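Local coordinates for protein 2-dehydropantoate 2-reductase, putative (Enterococcus faecalis, PDB 2EW2) that probably catalyses the NADPH-dependent reduction of ketopantoate to pantoate, a step in the biosynthesis of pantothenate, at residues W189-L201 / L221-A233. Residues are numbered along the deposited sequence; the frame is centred on the assembly and turned at random.
Sequences WRKACVNGTLNGL and LVKTLISEFAAVA
F229 lays one face of its ring against the backbone of C193, whose CA stands 3.8 Å from the ring centroid in a CH-pi contact near its rim. With chi1 at -162°, C193 SG points away from its own N and lies obliquely beside the same ring, a sulfur-aromatic contact, 3.7 Å from F229 CB, with I226 CG1 touching the sulfur. Farther along the ring, F229 CZ lies 3.7 Å from G196 CA, where the absence of a side chain lets the phenyl approach the main chain closely. One helical turn on, the methyl of A233 sits over the centre of the six-membered ring of W189, CB to centroid 3.7 Å, while V232 CG1 meets that indole obliquely at CH2. Toward the other end, L201 and L225 touch tip to tip through their CD1 methyls, 3.8 Å apart, and T197 sends CG2 to L225 and V222. T197 OG1 donates a hydrogen bond to V194 O (2.8 Å) within the turn joining helices 184-195 and 198-205. The axes of segments 189-195 and 221-233 run roughly antiparallel, at 151°, and N282 and V285 of helix 282-292 also pack on F229. With no hydrogen bond crossing this buried interface, shape complementarity probably sets the helices' relative placement.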
loop_
_atom_site.group_PDB
_atom_site.type_symbol
_atom_site.label_atom_id
_atom_site.label_comp_id
_atom_site.label_asym_id
_atom_site.label_seq_id
_atom_site.Cartn_x
_atom_site.Cartn_y
_atom_site.Cartn_z
ATOM N N TRP B 189 -15.431 -16.107 -4.168
ATOM C CA TRP B 189 -15.222 -14.813 -3.514
ATOM C C TRP B 189 -14.480 -14.975 -2.191
ATOM O O TRP B 189 -13.562 -14.206 -1.894
ATOM C CB TRP B 189 -16.555 -14.120 -3.252
ATOM C CG TRP B 189 -16.988 -13.200 -4.345
ATOM C CD1 TRP B 189 -17.972 -13.427 -5.288
ATOM C CD2 TRP B 189 -16.452 -11.905 -4.623
ATOM N NE1 TRP B 189 -18.078 -12.338 -6.127
ATOM C CE2 TRP B 189 -17.164 -11.386 -5.737
ATOM C CE3 TRP B 189 -15.438 -11.122 -4.033
ATOM C CZ2 TRP B 189 -16.895 -10.115 -6.276
ATOM C CZ3 TRP B 189 -15.168 -9.850 -4.578
ATOM C CH2 TRP B 189 -15.898 -9.366 -5.691
ATOM N N ARG B 190 -14.901 -15.955 -1.392
ATOM C CA ARG B 190 -14.246 -16.242 -0.117
ATOM C C ARG B 190 -12.777 -16.624 -0.295
ATOM O O ARG B 190 -11.912 -16.184 0.478
ATOM C CB ARG B 190 -14.998 -17.315 0.668
ATOM C CG ARG B 190 -14.313 -17.668 1.991
ATOM C CD ARG B 190 -15.159 -18.633 2.781
ATOM N NE ARG B 190 -14.477 -19.204 3.939
ATOM C CZ ARG B 190 -13.516 -20.130 3.873
ATOM N NH1 ARG B 190 -13.058 -20.567 2.702
ATOM N NH2 ARG B 190 -12.994 -20.611 4.987
ATOM N N LYS B 191 -12.499 -17.438 -1.316
ATOM C CA LYS B 191 -11.138 -17.863 -1.612
ATOM C C LYS B 191 -10.269 -16.683 -2.076
ATOM O O LYS B 191 -9.110 -16.553 -1.668
ATOM C CB LYS B 191 -11.163 -18.964 -2.675
ATOM C CG LYS B 191 -9.813 -19.493 -3.123
ATOM C CD LYS B 191 -10.046 -20.783 -3.919
ATOM C CE LYS B 191 -8.805 -21.265 -4.622
ATOM N NZ LYS B 191 -8.648 -20.560 -5.933
ATOM N N ALA B 192 -10.840 -15.835 -2.928
ATOM C CA ALA B 192 -10.125 -14.670 -3.453
ATOM C C ALA B 192 -9.823 -13.697 -2.313
ATOM O O ALA B 192 -8.769 -13.096 -2.284
ATOM C CB ALA B 192 -10.932 -13.981 -4.557
ATOM N N CYS B 193 -10.768 -13.573 -1.390
ATOM C CA CYS B 193 -10.603 -12.775 -0.188
ATOM C C CYS B 193 -9.397 -13.239 0.636
ATOM O O CYS B 193 -8.530 -12.446 0.961
ATOM C CB CYS B 193 -11.899 -12.774 0.630
ATOM S SG CYS B 193 -11.928 -11.453 1.770
ATOM N N VAL B 194 -9.320 -14.539 0.917
ATOM C CA VAL B 194 -8.161 -15.112 1.599
ATOM C C VAL B 194 -6.881 -14.840 0.820
ATOM O O VAL B 194 -5.871 -14.378 1.390
ATOM C CB VAL B 194 -8.342 -16.636 1.813
ATOM C CG1 VAL B 194 -7.029 -17.288 2.255
ATOM C CG2 VAL B 194 -9.464 -16.892 2.820
ATOM N N ASN B 195 -6.927 -15.097 -0.488
ATOM C CA ASN B 195 -5.778 -14.879 -1.350
ATOM C C ASN B 195 -5.487 -13.399 -1.635
ATOM O O ASN B 195 -4.491 -13.081 -2.280
ATOM C CB ASN B 195 -5.965 -15.621 -2.677
ATOM C CG ASN B 195 -5.873 -17.139 -2.521
ATOM O OD1 ASN B 195 -5.220 -17.643 -1.607
ATOM N ND2 ASN B 195 -6.519 -17.872 -3.433
ATOM N N GLY B 196 -6.373 -12.511 -1.193
ATOM C CA GLY B 196 -6.219 -11.075 -1.447
ATOM C C GLY B 196 -5.588 -10.371 -0.261
ATOM O O GLY B 196 -5.466 -9.130 -0.249
ATOM N N THR B 197 -5.185 -11.169 0.735
ATOM C CA THR B 197 -4.544 -10.641 1.950
ATOM C C THR B 197 -3.069 -11.075 2.068
ATOM O O THR B 197 -2.178 -10.335 1.667
ATOM C CB THR B 197 -5.346 -10.987 3.201
ATOM O OG1 THR B 197 -5.495 -12.410 3.299
ATOM C CG2 THR B 197 -6.729 -10.339 3.145
ATOM N N LEU B 198 -2.820 -12.293 2.556
ATOM C CA LEU B 198 -1.454 -12.760 2.865
ATOM C C LEU B 198 -0.509 -12.774 1.669
ATOM O O LEU B 198 0.677 -12.441 1.797
ATOM C CB LEU B 198 -1.509 -14.170 3.486
ATOM C CG LEU B 198 -2.191 -14.272 4.856
ATOM C CD1 LEU B 198 -2.445 -15.744 5.222
ATOM C CD2 LEU B 198 -1.331 -13.599 5.901
ATOM N N ASN B 199 -1.043 -13.154 0.511
ATOM C CA ASN B 199 -0.278 -13.183 -0.734
ATOM C C ASN B 199 0.466 -11.885 -1.014
ATOM O O ASN B 199 1.697 -11.873 -1.072
ATOM C CB ASN B 199 -1.196 -13.491 -1.920
ATOM C CG ASN B 199 -1.296 -14.992 -2.232
ATOM O OD1 ASN B 199 -0.455 -15.785 -1.830
ATOM N ND2 ASN B 199 -2.333 -15.369 -2.977
ATOM N N GLY B 200 -0.267 -10.790 -1.201
ATOM C CA GLY B 200 0.392 -9.547 -1.559
ATOM C C GLY B 200 1.171 -9.007 -0.368
ATOM O O GLY B 200 2.267 -8.497 -0.530
ATOM N N LEU B 201 0.608 -9.145 0.824
ATOM C CA LEU B 201 1.210 -8.595 2.043
ATOM C C LEU B 201 2.557 -9.244 2.404
ATOM O O LEU B 201 3.534 -8.537 2.669
ATOM C CB LEU B 201 0.221 -8.640 3.221
ATOM C CG LEU B 201 -0.988 -7.689 3.110
ATOM C CD1 LEU B 201 -2.107 -8.025 4.127
ATOM C CD2 LEU B 201 -0.592 -6.226 3.237
ATOM N N LEU B 221 -4.688 -4.339 8.548
ATOM C CA LEU B 221 -4.444 -4.597 7.137
ATOM C C LEU B 221 -5.447 -5.628 6.590
ATOM O O LEU B 221 -6.108 -5.388 5.569
ATOM C CB LEU B 221 -3.005 -5.067 6.911
ATOM C CG LEU B 221 -1.941 -3.976 7.011
ATOM C CD1 LEU B 221 -0.546 -4.612 7.114
ATOM C CD2 LEU B 221 -2.010 -2.976 5.837
ATOM N N VAL B 222 -5.547 -6.766 7.278
ATOM C CA VAL B 222 -6.391 -7.857 6.810
ATOM C C VAL B 222 -7.884 -7.465 6.787
ATOM O O VAL B 222 -8.542 -7.676 5.784
ATOM C CB VAL B 222 -6.176 -9.140 7.642
ATOM C CG1 VAL B 222 -7.222 -10.187 7.262
ATOM C CG2 VAL B 222 -4.753 -9.677 7.422
ATOM N N LYS B 223 -8.403 -6.893 7.875
ATOM C CA LYS B 223 -9.833 -6.505 7.945
ATOM C C LYS B 223 -10.253 -5.432 6.954
ATOM O O LYS B 223 -11.355 -5.491 6.402
ATOM C CB LYS B 223 -10.236 -6.097 9.362
ATOM C CG LYS B 223 -10.392 -7.316 10.256
ATOM C CD LYS B 223 -10.847 -6.964 11.628
ATOM C CE LYS B 223 -10.967 -8.258 12.432
ATOM N NZ LYS B 223 -11.463 -7.969 13.779
ATOM N N THR B 224 -9.379 -4.457 6.720
ATOM C CA THR B 224 -9.664 -3.426 5.732
ATOM C C THR B 224 -9.787 -4.082 4.359
ATOM O O THR B 224 -10.754 -3.818 3.635
ATOM C CB THR B 224 -8.591 -2.336 5.713
ATOM O OG1 THR B 224 -8.412 -1.823 7.042
ATOM C CG2 THR B 224 -8.992 -1.200 4.789
ATOM N N LEU B 225 -8.817 -4.931 4.005
ATOM C CA LEU B 225 -8.859 -5.650 2.717
ATOM C C LEU B 225 -10.116 -6.521 2.589
ATOM O O LEU B 225 -10.758 -6.517 1.526
ATOM C CB LEU B 225 -7.580 -6.485 2.492
ATOM C CG LEU B 225 -6.361 -5.708 2.000
ATOM C CD1 LEU B 225 -5.079 -6.467 2.278
ATOM C CD2 LEU B 225 -6.510 -5.375 0.529
ATOM N N ILE B 226 -10.467 -7.245 3.663
ATOM C CA ILE B 226 -11.680 -8.063 3.692
ATOM C C ILE B 226 -12.926 -7.212 3.445
ATOM O O ILE B 226 -13.819 -7.607 2.674
ATOM C CB ILE B 226 -11.843 -8.890 4.997
ATOM C CG1 ILE B 226 -10.810 -10.016 5.053
ATOM C CG2 ILE B 226 -13.270 -9.511 5.091
ATOM C CD1 ILE B 226 -10.722 -10.691 6.410
ATOM N N SER B 227 -12.983 -6.051 4.096
ATOM C CA SER B 227 -14.090 -5.115 3.915
ATOM C C SER B 227 -14.275 -4.663 2.473
ATOM O O SER B 227 -15.407 -4.490 2.026
ATOM C CB SER B 227 -13.907 -3.890 4.826
ATOM O OG SER B 227 -14.162 -4.288 6.170
ATOM N N GLU B 228 -13.167 -4.459 1.763
ATOM C CA GLU B 228 -13.199 -4.077 0.345
ATOM C C GLU B 228 -13.732 -5.200 -0.536
ATOM O O GLU B 228 -14.602 -4.953 -1.395
ATOM C CB GLU B 228 -11.827 -3.609 -0.137
ATOM C CG GLU B 228 -11.372 -2.293 0.499
ATOM C CD GLU B 228 -10.017 -1.828 0.021
ATOM O OE1 GLU B 228 -9.439 -2.447 -0.902
ATOM O OE2 GLU B 228 -9.529 -0.812 0.563
ATOM N N PHE B 229 -13.222 -6.421 -0.339
ATOM C CA PHE B 229 -13.797 -7.604 -1.000
ATOM C C PHE B 229 -15.302 -7.709 -0.762
ATOM O O PHE B 229 -16.071 -7.854 -1.717
ATOM C CB PHE B 229 -13.099 -8.913 -0.581
ATOM C CG PHE B 229 -11.811 -9.165 -1.308
ATOM C CD1 PHE B 229 -10.659 -8.454 -0.981
ATOM C CD2 PHE B 229 -11.747 -10.113 -2.314
ATOM C CE1 PHE B 229 -9.463 -8.694 -1.670
ATOM C CE2 PHE B 229 -10.569 -10.353 -3.007
ATOM C CZ PHE B 229 -9.421 -9.631 -2.683
ATOM N N ALA B 230 -15.711 -7.637 0.498
ATOM C CA ALA B 230 -17.130 -7.725 0.879
ATOM C C ALA B 230 -18.008 -6.610 0.315
ATOM O O ALA B 230 -19.136 -6.873 -0.127
ATOM C CB ALA B 230 -17.280 -7.789 2.390
ATOM N N ALA B 231 -17.503 -5.375 0.326
ATOM C CA ALA B 231 -18.246 -4.236 -0.214
ATOM C C ALA B 231 -18.606 -4.406 -1.694
ATOM O O ALA B 231 -19.739 -4.105 -2.090
ATOM C CB ALA B 231 -17.488 -2.920 0.009
ATOM N N VAL B 232 -17.650 -4.900 -2.485
ATOM C CA VAL B 232 -17.836 -5.146 -3.907
ATOM C C VAL B 232 -18.684 -6.421 -4.170
ATOM O O VAL B 232 -19.604 -6.409 -5.020
ATOM C CB VAL B 232 -16.463 -5.241 -4.626
ATOM C CG1 VAL B 232 -16.622 -5.645 -6.055
ATOM C CG2 VAL B 232 -15.682 -3.923 -4.499
ATOM N N ALA B 233 -18.402 -7.510 -3.443
ATOM C CA ALA B 233 -19.197 -8.734 -3.578
ATOM C C ALA B 233 -20.680 -8.446 -3.336
ATOM O O ALA B 233 -21.549 -8.952 -4.048
ATOM C CB ALA B 233 -18.714 -9.822 -2.627
#